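Local coordinates for NanS-p (Escherichia phage vB_EcoP_24B, PDB 6YP6), which is part of a phage carbohydrate esterase of the NanS type that probably removes O-acetyl groups from sialic acids, and may itself bind sugar, at residues K134-T137 / N138-K141; T168-D172 / G173-T177. All coordinates share one frame; numbering follows the deposited sequence.

Interaction 1: K134-T137 / N138-K141; sequences KVAT and NNLK
The carboxamide of Asn139 lies flat against Ala136, with CA of Ala136 almost straight above ND2 of Asn139 at 3.5 Å and the methyl CB on the same face. ND2 of Asn139 is hydrogen-bonded to the hydroxyl of Tyr118 and OD1 accepts from the backbone N of Ala133, so both ends of this buried amide are satisfied and its rotation is fixed. The carboxamide of Asn138 is turned about 77° to that of Asn139. One of its faces carries Val135 CG2, 3.6 Å from Asn138 ND2, and the carbonyl of Thr137; the side chains of Val135 and Asn138 run side by side, pointing the same way. Chi1 of Asn138, -66°, sets CG beside its own backbone N and brings the amide back over the preceding peptide. On that face a water donates to Asn138 OD1 at 2.8 Å and is also bonded to Thr137 OG1 at 2.7 Å, tying the two polar side chains together at the surface. A glycerol molecule, probably from the crystallisation liquor, lies close to the Asn138 amide. Two successive i to i+3 backbone bonds hold the turn beneath: Asn138 N to Val135 O at 2.9 Å and Asn139 N to Ala136 O at 3.0 Å. The second approaches its carbonyl steeply, 68° out of the plane. Another water lies within bonding distance of Ala136 O and Asn139 O, where the turn opens into the strand. Leu140 then pairs through its backbone with Tyr130. This is a short 3-10 turn in the loop joining antiparallel strands 125-130 and 140-147, the latter an outermost strand of the seven-stranded sheet.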
# COMPACT_ATOMS: atom_id res chain seq x y z
N LYS A 134 6.97 -14.45 10.25
CA LYS A 134 6.06 -14.67 11.37
C LYS A 134 6.16 -13.58 12.43
O LYS A 134 5.15 -13.18 13.01
CB LYS A 134 6.32 -16.03 12.01
CG LYS A 134 5.91 -17.22 11.17
CD LYS A 134 6.07 -18.51 11.98
CE LYS A 134 6.43 -19.70 11.12
NZ LYS A 134 7.87 -19.70 10.73
N VAL A 135 7.38 -13.12 12.73
CA VAL A 135 7.59 -12.07 13.72
C VAL A 135 8.28 -10.89 13.04
O VAL A 135 9.15 -11.07 12.18
CB VAL A 135 8.36 -12.53 14.97
CG1 VAL A 135 7.58 -13.61 15.70
CG2 VAL A 135 9.74 -13.03 14.62
N ALA A 136 7.87 -9.69 13.44
CA ALA A 136 8.21 -8.51 12.65
C ALA A 136 9.69 -8.18 12.69
O ALA A 136 10.19 -7.52 11.77
CB ALA A 136 7.41 -7.30 13.12
N THR A 137 10.40 -8.64 13.72
CA THR A 137 11.85 -8.47 13.77
C THR A 137 12.54 -9.13 12.58
O THR A 137 13.69 -8.79 12.28
CB THR A 137 12.39 -9.03 15.09
OG1 THR A 137 11.99 -10.39 15.26
CG2 THR A 137 11.85 -8.22 16.27
N ASN A 138 11.87 -10.04 11.88
CA ASN A 138 12.42 -10.68 10.69
C ASN A 138 11.78 -10.22 9.39
O ASN A 138 12.15 -10.73 8.32
CB ASN A 138 12.29 -12.20 10.81
CG ASN A 138 13.14 -12.76 11.92
OD1 ASN A 138 14.24 -12.27 12.19
ND2 ASN A 138 12.63 -13.77 12.59
N ASN A 139 10.83 -9.28 9.43
CA ASN A 139 10.29 -8.74 8.19
C ASN A 139 11.39 -8.03 7.41
O ASN A 139 12.31 -7.45 7.99
CB ASN A 139 9.17 -7.75 8.51
CG ASN A 139 7.86 -8.42 8.87
OD1 ASN A 139 7.66 -9.61 8.62
ND2 ASN A 139 6.97 -7.66 9.49
N LEU A 140 11.29 -8.07 6.09
CA LEU A 140 12.29 -7.44 5.25
C LEU A 140 12.08 -5.94 5.22
O LEU A 140 10.95 -5.46 5.06
CB LEU A 140 12.23 -7.98 3.82
CG LEU A 140 12.62 -9.44 3.59
CD1 LEU A 140 12.65 -9.71 2.10
CD2 LEU A 140 13.95 -9.77 4.23
N LYS A 141 13.17 -5.19 5.36
CA LYS A 141 13.14 -3.76 5.11
C LYS A 141 13.38 -3.56 3.61
O LYS A 141 14.44 -3.93 3.08
CB LYS A 141 14.17 -3.00 5.94
CG LYS A 141 14.14 -1.50 5.66
CD LYS A 141 15.24 -0.72 6.36
CE LYS A 141 14.92 -0.45 7.81
NZ LYS A 141 16.04 0.28 8.46
O HOH W 1 12.66 -5.99 10.55
O HOH W 2 14.27 -11.71 14.91

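Interaction 2: T168-D172 / G173-T177; sequences TPVID and GQDGT
Pro169 O takes the shortest hydrogen bond of this contact, from Gly176 N at 2.8 Å, and is also approached by the CA-H of Asp175. It belongs to a beta hairpin closed by a two-residue type I' turn from Ile171 to Gln174. Ile171 and Gln174 form the hydrogen-bonded pair nearest the turn: Ile171 N reaches Gln174 O at 2.9 Å, nearly straight at 172°, and Gln174 N returns a bond to Ile171 O. At the corners Asp172 and Gly173 both have positive phi, as a type I' turn requires. The Asp172 carboxylate is gripped by His153 ND1 and the backbone N of Thr154, fastening the turn to neighbouring strand 152-159. One water accepts from Gly173 N at 3.0 Å and donates weakly to Val170 O. Val170 and Asp175, the non-hydrogen-bonded pair, share a face of the sheet with Thr168. There Thr168 CG2 sits squarely over the flat face of the Asp175 carboxylate, 3.5 Å from its CG; chi1 of -58° places that methyl opposite the backbone N and leaves OG1 beside that N, anti to the carbonyl carbon. Val170 CG2 meets Asp175 OD1 much closer to the carboxylate plane, also at 3.5 Å. The same OD1 forms a salt bridge with Arg158, so the two methyls lie against a carboxylate whose charge is probably balanced by the arginine. Where the strands diverge toward Thr168 and Thr177, the proline ring lies against the backbone one residue further on: Pro169 CD is 3.2 Å from Thr177 O.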
# COMPACT_ATOMS: atom_id res chain seq x y z
N THR A 168 10.30 -4.65 -7.92
CA THR A 168 11.21 -3.56 -7.60
C THR A 168 10.45 -2.46 -6.90
O THR A 168 9.50 -1.90 -7.48
CB THR A 168 11.91 -3.02 -8.86
OG1 THR A 168 12.61 -4.09 -9.50
CG2 THR A 168 12.92 -1.93 -8.49
N PRO A 169 10.81 -2.10 -5.68
CA PRO A 169 10.19 -0.94 -5.03
C PRO A 169 10.76 0.33 -5.64
O PRO A 169 11.94 0.39 -5.99
CB PRO A 169 10.60 -1.10 -3.57
CG PRO A 169 11.97 -1.79 -3.64
CD PRO A 169 11.95 -2.63 -4.89
N VAL A 170 9.91 1.34 -5.78
CA VAL A 170 10.28 2.63 -6.34
C VAL A 170 9.92 3.67 -5.29
O VAL A 170 8.74 3.84 -4.96
CB VAL A 170 9.59 2.92 -7.68
CG1 VAL A 170 10.24 4.12 -8.33
CG2 VAL A 170 9.66 1.71 -8.60
N ILE A 171 10.93 4.33 -4.73
CA ILE A 171 10.79 5.20 -3.58
C ILE A 171 11.12 6.61 -4.03
O ILE A 171 12.25 6.90 -4.43
CB ILE A 171 11.68 4.73 -2.42
CG1 ILE A 171 11.19 3.36 -1.93
CG2 ILE A 171 11.70 5.74 -1.29
CD1 ILE A 171 12.13 2.65 -0.97
N ASP A 172 10.12 7.50 -4.01
CA ASP A 172 10.31 8.87 -4.47
C ASP A 172 10.97 8.91 -5.85
O ASP A 172 11.86 9.72 -6.13
CB ASP A 172 11.06 9.70 -3.44
CG ASP A 172 10.21 10.01 -2.22
OD1 ASP A 172 8.98 10.01 -2.34
OD2 ASP A 172 10.78 10.29 -1.15
N GLY A 173 10.51 8.02 -6.74
CA GLY A 173 10.94 8.03 -8.13
C GLY A 173 12.23 7.30 -8.41
O GLY A 173 12.69 7.33 -9.56
N GLN A 174 12.83 6.65 -7.43
CA GLN A 174 14.08 5.94 -7.63
C GLN A 174 13.94 4.50 -7.17
O GLN A 174 13.48 4.24 -6.05
CB GLN A 174 15.20 6.63 -6.86
CG GLN A 174 16.56 6.13 -7.17
CD GLN A 174 17.61 7.10 -6.66
OE1 GLN A 174 17.65 8.26 -7.06
NE2 GLN A 174 18.45 6.63 -5.75
N ASP A 175 14.36 3.58 -8.02
CA ASP A 175 14.31 2.18 -7.64
C ASP A 175 15.13 1.92 -6.39
O ASP A 175 16.26 2.43 -6.23
CB ASP A 175 14.89 1.27 -8.74
CG ASP A 175 14.00 1.12 -9.95
OD1 ASP A 175 12.85 1.66 -9.96
OD2 ASP A 175 14.46 0.43 -10.90
N GLY A 176 14.59 1.09 -5.51
CA GLY A 176 15.34 0.42 -4.48
C GLY A 176 15.74 -0.97 -4.90
O GLY A 176 15.71 -1.33 -6.09
N THR A 177 16.12 -1.78 -3.93
CA THR A 177 16.65 -3.11 -4.23
C THR A 177 15.52 -4.05 -4.61
O THR A 177 14.53 -4.16 -3.88
CB THR A 177 17.40 -3.64 -3.01
OG1 THR A 177 18.39 -2.69 -2.63
CG2 THR A 177 18.05 -4.98 -3.29
O HOH W 3 8.13 6.29 -6.33

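Both are surface contacts inside one chain, their centres about 20 Å apart and their nearest atoms about 7 Å apart without touching. Each joins antiparallel neighbours, but in different sheets: interaction 1 leads into strand 140-147 of the seven-stranded sheet, while interaction 2 closes hairpin 166-180 of the eight-stranded one. Strand 140-147 links the two places, since its Phe145 touches Ile171 and Asp172. The chemistry differs accordingly. Interaction 1 winds through i to i+3 bonds with neutral amides and waters around it; interaction 2 is a cross-strand ladder whose carboxylates reach out to strand 152-159. Each contact has a single buried residue among its touching ones, Asn139 or Pro169.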